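Local atomic coordinates of Orf11 (Staphylococcus phage P68, PDB entry 6O43), a protein that probably acts as a phage lysin that degrades the staphylococcal cell wall. Residues Leu164-Ser167 and Gln172-Gly175; Val27-Gly32 and Leu186-Lys191; Leu77-His82 and Leu90-Phe95; Ala132-Asn137 and Tyr147-Ala152. All blocks are in the same frame, centred on the assembly; numbering follows the deposited sequence.

Interaction 1 (Leu164-Ser167 and Gln172-Gly175)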
loop_
_atom_site.group_PDB
_atom_site.type_symbol
_atom_site.label_atom_id
_atom_site.label_comp_id
_atom_site.label_asym_id
_atom_site.label_seq_id
_atom_site.Cartn_x
_atom_site.Cartn_y
_atom_site.Cartn_z
ATOM N N LEU A 164 -13.325 -9.227 1.064
ATOM C CA LEU A 164 -12.456 -9.273 2.234
ATOM C C LEU A 164 -13.139 -9.918 3.435
ATOM O O LEU A 164 -12.449 -10.408 4.333
ATOM C CB LEU A 164 -11.987 -7.860 2.600
ATOM C CG LEU A 164 -11.275 -7.038 1.522
ATOM C CD1 LEU A 164 -11.069 -5.600 1.989
ATOM C CD2 LEU A 164 -9.942 -7.666 1.142
ATOM N N LYS A 165 -14.469 -9.935 3.467
ATOM C CA LYS A 165 -15.197 -10.491 4.598
ATOM C C LYS A 165 -15.209 -12.013 4.538
ATOM O O LYS A 165 -15.328 -12.609 3.464
ATOM C CB LYS A 165 -16.631 -9.959 4.625
ATOM C CG LYS A 165 -16.733 -8.443 4.732
ATOM C CD LYS A 165 -18.179 -7.961 4.655
ATOM C CE LYS A 165 -18.782 -7.743 6.041
ATOM N NZ LYS A 165 -19.081 -9.022 6.749
ATOM N N ALA A 166 -15.094 -12.641 5.712
ATOM C CA ALA A 166 -15.111 -14.099 5.777
ATOM C C ALA A 166 -16.405 -14.676 5.217
ATOM O O ALA A 166 -16.399 -15.774 4.646
ATOM C CB ALA A 166 -14.902 -14.560 7.219
ATOM N N SER A 167 -17.521 -13.959 5.368
ATOM C CA SER A 167 -18.793 -14.454 4.852
ATOM C C SER A 167 -18.759 -14.680 3.347
ATOM O O SER A 167 -19.549 -15.478 2.832
ATOM C CB SER A 167 -19.918 -13.483 5.218
ATOM O OG SER A 167 -19.472 -12.139 5.178
ATOM N N GLN A 172 -11.509 -16.083 5.976
ATOM C CA GLN A 172 -11.260 -15.184 7.097
ATOM C C GLN A 172 -11.478 -13.736 6.686
ATOM O O GLN A 172 -11.598 -13.434 5.494
ATOM C CB GLN A 172 -9.835 -15.358 7.619
ATOM C CG GLN A 172 -8.779 -14.919 6.620
ATOM C CD GLN A 172 -7.392 -14.863 7.221
ATOM O OE1 GLN A 172 -6.881 -15.862 7.727
ATOM N NE2 GLN A 172 -6.774 -13.689 7.174
ATOM N N ASN A 173 -11.518 -12.833 7.662
ATOM C CA ASN A 173 -11.638 -11.409 7.381
ATOM C C ASN A 173 -10.261 -10.834 7.074
ATOM O O ASN A 173 -9.335 -10.958 7.884
ATOM C CB ASN A 173 -12.278 -10.680 8.561
ATOM C CG ASN A 173 -13.707 -11.119 8.812
ATOM O OD1 ASN A 173 -14.497 -11.265 7.879
ATOM N ND2 ASN A 173 -14.045 -11.339 10.078
ATOM N N TYR A 174 -10.121 -10.220 5.906
ATOM C CA TYR A 174 -8.904 -9.521 5.524
ATOM C C TYR A 174 -9.115 -8.018 5.649
ATOM O O TYR A 174 -10.209 -7.504 5.400
ATOM C CB TYR A 174 -8.492 -9.860 4.088
ATOM C CG TYR A 174 -8.268 -11.332 3.819
ATOM C CD1 TYR A 174 -7.025 -11.917 4.027
ATOM C CD2 TYR A 174 -9.297 -12.133 3.345
ATOM C CE1 TYR A 174 -6.815 -13.263 3.776
ATOM C CE2 TYR A 174 -9.098 -13.478 3.090
ATOM C CZ TYR A 174 -7.854 -14.039 3.307
ATOM O OH TYR A 174 -7.653 -15.378 3.055
ATOM N N GLY A 175 -8.054 -7.314 6.039
ATOM C CA GLY A 175 -8.103 -5.869 6.067
ATOM C C GLY A 175 -8.023 -5.274 4.674
ATOM O O GLY A 175 -7.697 -5.946 3.697
HETATM O O HOH W 1 -17.891 -11.519 7.494
#
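The side chain of L164 lies against the Y174 backbone and the root of its side chain: CD2 of L164 is 3.9 Å from CB of Y174, and CB of L164 comes within 3.3 Å of Y174 O. The two side chains cross obliquely, and L164 O lies at the edge of the Y174 ring, near its plane. That carbonyl receives Y174 N at 2.8 Å in an almost linear bond, N-H...O 170°. The CA of N173 adds a CA-H...O approach to the same oxygen. The same residue's side chain reaches back to the start of helix 166-169, where its OD1 takes the A166 N-H at 2.6 Å in a nearly straight bond (168°), the donor tilted out of the amide carbonyl plane. With CG anti to the carbonyl carbon (chi1 -64°), the N173 amide is carried to this first turn, and the methyl CB of A166 lies 3.4 Å from OD1. A water accepts from K165 NZ and from S167 N and donates a weak bond to N173 OD1. Behind the contact, L164 and Y174 both touch W156 of helix 152-159. Two hydrogen bonds thus close a short helical loop on the protein surface, and the use of a side-chain oxygen for A166 N implies that an N-H at the helix start, which the helix itself cannot pair, is satisfied from the returning chain.

Interaction 2 (Val27-Gly32 and Leu186-Lys191)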
loop_
_atom_site.group_PDB
_atom_site.type_symbol
_atom_site.label_atom_id
_atom_site.label_comp_id
_atom_site.label_asym_id
_atom_site.label_seq_id
_atom_site.Cartn_x
_atom_site.Cartn_y
_atom_site.Cartn_z
ATOM N N VAL A 27 7.019 12.620 10.684
ATOM C CA VAL A 27 7.835 12.025 11.746
ATOM C C VAL A 27 7.072 11.904 13.060
ATOM O O VAL A 27 6.989 10.788 13.598
ATOM C CB VAL A 27 9.155 12.803 11.903
ATOM C CG1 VAL A 27 9.956 12.234 13.064
ATOM C CG2 VAL A 27 9.958 12.741 10.613
ATOM N N PRO A 28 6.502 12.973 13.623
ATOM C CA PRO A 28 5.774 12.814 14.893
ATOM C C PRO A 28 4.574 11.888 14.795
ATOM O O PRO A 28 4.172 11.303 15.808
ATOM C CB PRO A 28 5.352 14.252 15.237
ATOM C CG PRO A 28 5.377 14.987 13.930
ATOM C CD PRO A 28 6.507 14.369 13.156
ATOM N N LYS A 29 3.988 11.734 13.604
ATOM C CA LYS A 29 2.788 10.914 13.477
ATOM C C LYS A 29 3.099 9.426 13.562
ATOM O O LYS A 29 2.282 8.654 14.077
ATOM C CB LYS A 29 2.074 11.221 12.158
ATOM C CG LYS A 29 1.444 12.603 12.086
ATOM C CD LYS A 29 0.345 12.753 13.123
ATOM C CE LYS A 29 -0.425 14.046 12.929
ATOM N NZ LYS A 29 -1.307 14.337 14.092
ATOM N N VAL A 30 4.265 9.005 13.076
ATOM C CA VAL A 30 4.559 7.587 12.875
ATOM C C VAL A 30 5.573 7.033 13.862
ATOM O O VAL A 30 5.803 5.811 13.863
ATOM C CB VAL A 30 5.043 7.320 11.434
ATOM C CG1 VAL A 30 4.105 7.971 10.432
ATOM C CG2 VAL A 30 6.470 7.828 11.253
ATOM N N LYS A 31 6.184 7.875 14.701
ATOM C CA LYS A 31 7.302 7.421 15.524
ATOM C C LYS A 31 6.909 6.283 16.457
ATOM O O LYS A 31 7.759 5.465 16.823
ATOM C CB LYS A 31 7.874 8.590 16.331
ATOM C CG LYS A 31 6.873 9.252 17.263
ATOM N N GLY A 32 5.644 6.208 16.856
ATOM C CA GLY A 32 5.217 5.140 17.734
ATOM C C GLY A 32 4.712 3.881 17.059
ATOM O O GLY A 32 4.235 2.972 17.745
ATOM N N LEU A 186 -5.944 11.185 5.297
ATOM C CA LEU A 186 -6.891 12.249 5.616
ATOM C C LEU A 186 -6.883 12.565 7.107
ATOM O O LEU A 186 -6.866 13.735 7.505
ATOM C CB LEU A 186 -8.293 11.855 5.152
ATOM C CG LEU A 186 -8.476 11.631 3.649
ATOM C CD1 LEU A 186 -9.778 10.897 3.375
ATOM C CD2 LEU A 186 -8.440 12.957 2.900
ATOM N N ALA A 187 -6.900 11.531 7.951
ATOM C CA ALA A 187 -6.841 11.756 9.391
ATOM C C ALA A 187 -5.637 12.611 9.768
ATOM O O ALA A 187 -5.700 13.410 10.710
ATOM C CB ALA A 187 -6.799 10.418 10.129
ATOM N N TRP A 188 -4.536 12.463 9.037
ATOM C CA TRP A 188 -3.306 13.196 9.302
ATOM C C TRP A 188 -3.249 14.548 8.598
ATOM O O TRP A 188 -2.217 15.222 8.661
ATOM C CB TRP A 188 -2.097 12.353 8.892
ATOM C CG TRP A 188 -1.809 11.210 9.811
ATOM C CD1 TRP A 188 -2.450 10.910 10.978
ATOM C CD2 TRP A 188 -0.794 10.216 9.643
ATOM N NE1 TRP A 188 -1.897 9.788 11.545
ATOM C CE2 TRP A 188 -0.877 9.343 10.745
ATOM C CE3 TRP A 188 0.178 9.979 8.666
ATOM C CZ2 TRP A 188 -0.028 8.252 10.897
ATOM C CZ3 TRP A 188 1.018 8.895 8.818
ATOM C CH2 TRP A 188 0.911 8.044 9.925
ATOM N N GLY A 189 -4.322 14.956 7.927
ATOM C CA GLY A 189 -4.341 16.243 7.263
ATOM C C GLY A 189 -3.848 16.247 5.835
ATOM O O GLY A 189 -3.540 17.321 5.307
ATOM N N GLY A 190 -3.756 15.086 5.189
ATOM C CA GLY A 190 -3.391 15.008 3.793
ATOM C C GLY A 190 -4.607 15.102 2.891
ATOM O O GLY A 190 -5.740 15.297 3.335
ATOM N N LYS A 191 -4.359 14.944 1.593
ATOM C CA LYS A 191 -5.409 15.063 0.593
ATOM C C LYS A 191 -5.322 13.927 -0.415
ATOM O O LYS A 191 -4.228 13.498 -0.794
ATOM C CB LYS A 191 -5.326 16.405 -0.142
#
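K29 lays the aliphatic part of its side chain over one face of the W188 indole, a CH-pi contact that joins the C-terminal part of helix 23-30 to the C-terminal end of helix 177-187 in this all-helical fold. CB of K29 stands 3.8 Å from the centroid of the six-membered ring and only 10° off its normal. The lysine leaves its backbone with CG anti to the carbonyl carbon and then bends at chi2 (-63°), which turns the chain along the indole, and CD passes 4.0 Å from CD1 of W188, over the pyrrole part. Lysine and tryptophan run past one another in opposite directions. W188 uses chi1 -73° to extend its ring away from its own helix end toward helix 23-30. The chain there turns away at G189, whose positive phi and N-H bonded to L186 O at 2.9 Å belong to a Schellman motif, which halts the helix. V30 crosses the indole at about a right angle, its CG1 beside CH2 and CZ3; this branch is anti to the carbonyl carbon and beside the backbone N, which turns the methyl to the indole. Beyond the pair, V66 of helix 61-71 also touches W188, while A65 of that helix touches V30, so three helices meet round the indole. The tightest point is between methyl and ring, with CG1 of V30 3.2 Å from CH2 of W188.

Interaction 3 (Leu77-His82 and Leu90-Phe95)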
loop_
_atom_site.group_PDB
_atom_site.type_symbol
_atom_site.label_atom_id
_atom_site.label_comp_id
_atom_site.label_asym_id
_atom_site.label_seq_id
_atom_site.Cartn_x
_atom_site.Cartn_y
_atom_site.Cartn_z
ATOM N N LEU A 77 9.522 -10.205 9.170
ATOM C CA LEU A 77 9.274 -9.424 7.966
ATOM C C LEU A 77 9.860 -8.023 8.094
ATOM O O LEU A 77 9.892 -7.438 9.180
ATOM C CB LEU A 77 7.774 -9.328 7.672
ATOM C CG LEU A 77 7.000 -10.645 7.562
ATOM C CD1 LEU A 77 5.509 -10.370 7.439
ATOM C CD2 LEU A 77 7.499 -11.470 6.385
ATOM N N GLY A 78 10.321 -7.490 6.968
ATOM C CA GLY A 78 10.867 -6.151 6.927
ATOM C C GLY A 78 9.781 -5.098 6.827
ATOM O O GLY A 78 8.610 -5.338 7.128
ATOM N N TRP A 79 10.189 -3.910 6.383
ATOM C CA TRP A 79 9.269 -2.781 6.299
ATOM C C TRP A 79 8.025 -3.139 5.493
ATOM O O TRP A 79 8.098 -3.838 4.477
ATOM C CB TRP A 79 9.972 -1.572 5.671
ATOM C CG TRP A 79 11.040 -0.948 6.537
ATOM C CD1 TRP A 79 12.387 -1.158 6.453
ATOM C CD2 TRP A 79 10.848 -0.004 7.603
ATOM N NE1 TRP A 79 13.042 -0.412 7.403
ATOM C CE2 TRP A 79 12.122 0.303 8.122
ATOM C CE3 TRP A 79 9.724 0.608 8.169
ATOM C CZ2 TRP A 79 12.304 1.194 9.178
ATOM C CZ3 TRP A 79 9.905 1.489 9.217
ATOM C CH2 TRP A 79 11.188 1.775 9.713
ATOM N N LEU A 80 6.876 -2.649 5.957
ATOM C CA LEU A 80 5.577 -2.822 5.310
ATOM C C LEU A 80 5.093 -4.266 5.329
ATOM O O LEU A 80 4.078 -4.579 4.695
ATOM C CB LEU A 80 5.594 -2.311 3.863
ATOM C CG LEU A 80 6.391 -1.024 3.591
ATOM C CD1 LEU A 80 6.205 -0.581 2.148
ATOM C CD2 LEU A 80 6.014 0.094 4.559
ATOM N N ASN A 81 5.773 -5.154 6.057
ATOM C CA ASN A 81 5.456 -6.581 6.057
ATOM C C ASN A 81 5.547 -7.171 4.654
ATOM O O ASN A 81 4.813 -8.099 4.304
ATOM C CB ASN A 81 4.076 -6.849 6.667
ATOM C CG ASN A 81 4.069 -6.700 8.177
ATOM O OD1 ASN A 81 5.101 -6.844 8.826
ATOM N ND2 ASN A 81 2.901 -6.415 8.741
ATOM N N HIS A 82 6.469 -6.642 3.850
ATOM C CA HIS A 82 6.541 -7.006 2.440
ATOM C C HIS A 82 7.117 -8.404 2.241
ATOM O O HIS A 82 6.551 -9.217 1.501
ATOM C CB HIS A 82 7.372 -5.971 1.680
ATOM C CG HIS A 82 7.100 -5.945 0.211
ATOM N ND1 HIS A 82 6.219 -5.055 -0.365
ATOM C CD2 HIS A 82 7.585 -6.705 -0.801
ATOM C CE1 HIS A 82 6.176 -5.263 -1.669
ATOM N NE2 HIS A 82 6.996 -6.259 -1.959
ATOM N N LEU A 90 18.176 0.182 7.441
ATOM C CA LEU A 90 18.347 1.046 6.278
ATOM C C LEU A 90 18.436 0.229 4.995
ATOM O O LEU A 90 17.785 0.556 3.998
ATOM C CB LEU A 90 19.587 1.928 6.437
ATOM C CG LEU A 90 19.721 3.023 5.377
ATOM C CD1 LEU A 90 18.465 3.883 5.351
ATOM C CD2 LEU A 90 20.955 3.880 5.625
ATOM N N THR A 91 19.247 -0.831 5.002
ATOM C CA THR A 91 19.277 -1.746 3.865
ATOM C C THR A 91 17.885 -2.279 3.546
ATOM O O THR A 91 17.529 -2.458 2.375
ATOM C CB THR A 91 20.235 -2.905 4.150
ATOM O OG1 THR A 91 21.568 -2.401 4.318
ATOM C CG2 THR A 91 20.207 -3.914 3.007
ATOM N N ASP A 92 17.078 -2.532 4.578
ATOM C CA ASP A 92 15.750 -3.088 4.348
ATOM C C ASP A 92 14.815 -2.056 3.729
ATOM O O ASP A 92 14.038 -2.379 2.822
ATOM C CB ASP A 92 15.167 -3.624 5.657
ATOM C CG ASP A 92 13.959 -4.512 5.434
ATOM O OD1 ASP A 92 14.149 -5.690 5.065
ATOM O OD2 ASP A 92 12.818 -4.039 5.611
ATOM N N ALA A 93 14.870 -0.810 4.208
ATOM C CA ALA A 93 14.018 0.231 3.640
ATOM C C ALA A 93 14.322 0.446 2.165
ATOM O O ALA A 93 13.403 0.555 1.344
ATOM C CB ALA A 93 14.177 1.538 4.417
ATOM N N LYS A 94 15.608 0.503 1.805
ATOM C CA LYS A 94 15.976 0.700 0.405
ATOM C C LYS A 94 15.621 -0.519 -0.441
ATOM O O LYS A 94 15.194 -0.382 -1.595
ATOM C CB LYS A 94 17.470 1.007 0.292
ATOM C CG LYS A 94 17.922 2.283 0.993
ATOM C CD LYS A 94 19.406 2.517 0.748
ATOM C CE LYS A 94 19.919 3.744 1.482
ATOM N NZ LYS A 94 21.389 3.901 1.307
ATOM N N PHE A 95 15.809 -1.721 0.105
ATOM C CA PHE A 95 15.399 -2.930 -0.604
ATOM C C PHE A 95 13.909 -2.892 -0.928
ATOM O O PHE A 95 13.499 -3.150 -2.066
ATOM C CB PHE A 95 15.750 -4.161 0.237
ATOM C CG PHE A 95 15.225 -5.458 -0.316
ATOM C CD1 PHE A 95 15.772 -6.016 -1.461
ATOM C CD2 PHE A 95 14.196 -6.133 0.324
ATOM C CE1 PHE A 95 15.292 -7.219 -1.970
ATOM C CE2 PHE A 95 13.714 -7.337 -0.178
ATOM C CZ PHE A 95 14.263 -7.880 -1.327
#
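D92 and W79 meet directly: OD2 of D92 accepts the backbone N-H of W79 at 2.7 Å in a nearly straight bond, the N-H...O angle being 165°, and the donor lies almost along the C-O axis of the carboxylate. The same oxygen is 3.0 Å from CD1 of W79, with ring and carboxylate planes 33° apart. Beside it, CB of A93 lies 3.7 Å from NE1 of W79. G78, which has no side chain, brings its CA 3.2 Å from OD2 of D92. The aspartate reaches the loop because its CG is anti to the backbone N (chi1 -166°). In the second shell, D92 OD1 accepts from R86 N, tying the carboxylate to the loop ahead of its own helix, while the indole NE1 is bonded to Y89 O. W39 meets the W79 ring edge-to-face, and F36 and F64 also pack on it. Loop 77-82 is thereby fixed to helix 89-104 through a buried carboxylate that holds backbone N-H groups on two loops, beside the pocket in which W39, R86 and Y89 hold the phasing compound 5-amino-2,4,6-triiodobenzene-1,3-dicarboxylic acid, about 6 Å from the D92 side chain.

Interaction 4 (Ala132-Asn137 and Tyr147-Ala152)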
loop_
_atom_site.group_PDB
_atom_site.type_symbol
_atom_site.label_atom_id
_atom_site.label_comp_id
_atom_site.label_asym_id
_atom_site.label_seq_id
_atom_site.Cartn_x
_atom_site.Cartn_y
_atom_site.Cartn_z
ATOM N N ALA A 132 -11.167 -4.352 -16.626
ATOM C CA ALA A 132 -11.067 -3.245 -17.572
ATOM C C ALA A 132 -10.391 -2.029 -16.945
ATOM O O ALA A 132 -9.554 -1.379 -17.584
ATOM C CB ALA A 132 -12.457 -2.882 -18.092
ATOM N N ASP A 133 -10.749 -1.695 -15.703
ATOM C CA ASP A 133 -10.109 -0.566 -15.035
ATOM C C ASP A 133 -8.610 -0.789 -14.908
ATOM O O ASP A 133 -7.809 0.108 -15.196
ATOM C CB ASP A 133 -10.727 -0.335 -13.655
ATOM C CG ASP A 133 -10.128 0.871 -12.946
ATOM O OD1 ASP A 133 -10.503 2.006 -13.297
ATOM O OD2 ASP A 133 -9.269 0.678 -12.059
ATOM N N PHE A 134 -8.211 -1.988 -14.483
ATOM C CA PHE A 134 -6.792 -2.260 -14.292
ATOM C C PHE A 134 -6.034 -2.182 -15.609
ATOM O O PHE A 134 -4.909 -1.665 -15.660
ATOM C CB PHE A 134 -6.593 -3.631 -13.651
ATOM C CG PHE A 134 -5.193 -3.862 -13.174
ATOM C CD1 PHE A 134 -4.780 -3.360 -11.949
ATOM C CD2 PHE A 134 -4.282 -4.551 -13.957
ATOM C CE1 PHE A 134 -3.493 -3.554 -11.500
ATOM C CE2 PHE A 134 -2.989 -4.746 -13.517
ATOM C CZ PHE A 134 -2.593 -4.243 -12.283
ATOM N N ALA A 135 -6.632 -2.695 -16.687
ATOM C CA ALA A 135 -5.952 -2.699 -17.977
ATOM C C ALA A 135 -5.888 -1.302 -18.576
ATOM O O ALA A 135 -4.913 -0.956 -19.250
ATOM C CB ALA A 135 -6.656 -3.658 -18.939
ATOM N N LYS A 136 -6.909 -0.482 -18.332
ATOM C CA LYS A 136 -7.048 0.803 -19.003
ATOM C C LYS A 136 -6.669 1.991 -18.128
ATOM O O LYS A 136 -6.077 2.953 -18.631
ATOM C CB LYS A 136 -8.489 0.974 -19.499
ATOM C CG LYS A 136 -8.620 1.733 -20.809
ATOM C CD LYS A 136 -10.078 1.868 -21.233
ATOM N N ASN A 137 -6.983 1.954 -16.830
ATOM C CA ASN A 137 -6.868 3.131 -15.975
ATOM C C ASN A 137 -5.804 3.026 -14.890
ATOM O O ASN A 137 -5.481 4.046 -14.271
ATOM C CB ASN A 137 -8.216 3.437 -15.306
ATOM C CG ASN A 137 -9.327 3.662 -16.310
ATOM O OD1 ASN A 137 -9.141 4.336 -17.326
ATOM N ND2 ASN A 137 -10.490 3.083 -16.038
ATOM N N TYR A 147 0.219 -3.722 -6.191
ATOM C CA TYR A 147 -0.357 -4.732 -5.308
ATOM C C TYR A 147 -1.431 -5.601 -5.952
ATOM O O TYR A 147 -1.482 -6.801 -5.676
ATOM C CB TYR A 147 -0.935 -4.057 -4.061
ATOM C CG TYR A 147 0.121 -3.466 -3.146
ATOM C CD1 TYR A 147 0.882 -4.281 -2.317
ATOM C CD2 TYR A 147 0.355 -2.097 -3.111
ATOM C CE1 TYR A 147 1.850 -3.751 -1.475
ATOM C CE2 TYR A 147 1.322 -1.556 -2.270
ATOM C CZ TYR A 147 2.064 -2.390 -1.453
ATOM O OH TYR A 147 3.020 -1.855 -0.622
ATOM N N ILE A 148 -2.287 -5.040 -6.809
ATOM C CA ILE A 148 -3.488 -5.764 -7.243
ATOM C C ILE A 148 -3.174 -7.112 -7.888
ATOM O O ILE A 148 -3.825 -8.110 -7.531
ATOM C CB ILE A 148 -4.346 -4.867 -8.152
ATOM C CG1 ILE A 148 -5.131 -3.854 -7.308
ATOM C CG2 ILE A 148 -5.288 -5.711 -9.007
ATOM C CD1 ILE A 148 -5.564 -2.631 -8.065
ATOM N N PRO A 149 -2.229 -7.223 -8.827
ATOM C CA PRO A 149 -2.046 -8.510 -9.524
ATOM C C PRO A 149 -1.603 -9.647 -8.623
ATOM O O PRO A 149 -1.837 -10.812 -8.968
ATOM C CB PRO A 149 -0.970 -8.198 -10.575
ATOM C CG PRO A 149 -0.939 -6.707 -10.682
ATOM C CD PRO A 149 -1.327 -6.180 -9.340
ATOM N N LEU A 150 -0.991 -9.353 -7.473
ATOM C CA LEU A 150 -0.190 -10.343 -6.765
ATOM C C LEU A 150 -0.959 -11.159 -5.732
ATOM O O LEU A 150 -0.535 -12.277 -5.417
ATOM C CB LEU A 150 0.996 -9.652 -6.088
ATOM C CG LEU A 150 1.976 -9.052 -7.095
ATOM C CD1 LEU A 150 3.079 -8.278 -6.397
ATOM C CD2 LEU A 150 2.556 -10.157 -7.966
ATOM N N THR A 151 -2.059 -10.645 -5.191
ATOM C CA THR A 151 -2.847 -11.386 -4.218
ATOM C C THR A 151 -4.323 -11.121 -4.464
ATOM O O THR A 151 -4.706 -10.048 -4.940
ATOM C CB THR A 151 -2.495 -11.010 -2.772
ATOM O OG1 THR A 151 -2.861 -9.646 -2.530
ATOM C CG2 THR A 151 -1.003 -11.183 -2.513
ATOM N N ALA A 152 -5.148 -12.118 -4.142
ATOM C CA ALA A 152 -6.591 -11.942 -4.261
ATOM C C ALA A 152 -7.098 -10.899 -3.276
ATOM O O ALA A 152 -8.026 -10.142 -3.586
ATOM C CB ALA A 152 -7.306 -13.280 -4.050
#
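Helix 124-136 packs its last turns against the linker between helices 143-147 and 152-159, and the phenyl ring of F134 is what joins them. The ring's CZ lies 3.4 Å from CG of P149, and CE1 is 3.7 Å from CB of I148. P149 crosses the phenylalanine at about a right angle, presenting CG and CD to CZ, whereas I148 slides past in the opposite direction with CG2 3.8 Å from CD1 of F134. With chi1 at -168°, F134 places its ring opposite its backbone N and pushes it out from the helix toward the linker. Y159 of helix 152-159 touches F134 and I148 alike, and P110 adds to the covering of F134. Across the same last turn, N137 ND2 donates to D133 OD1 at 2.9 Å, approaching from above the carboxylate plane, and D133 OD2 is hydrogen-bonded to Y159 OH and H12 NE2. No hydrogen bond crosses between the two segments. The chemistry is therefore carried by apolar atoms alone, which implies a contact held by shape and by the exclusion of water, with the D133 carboxylate bonded to one side by N137, Y159 and H12.

Along the chain, interaction 3 comes first, then interaction 4, then interaction 1; the long span between the two halves of interaction 2 encloses all three. Interactions 3 and 4 are in series: their centres are about 24 Å apart, and although their nearest atoms are about 4 Å apart they do not touch. Interaction 1 lies about 20 Å from interaction 4 between centres, and helix 152-159 lies beside both. Interactions 2 and 4 sit on opposite sides of the chain's centre, with centres about 28 Å apart. Interaction 2 joins an early helix to the last one, so short local closures are combined with one distant closure in a compact, strand-free chain, with the ligand pocket beside interaction 3.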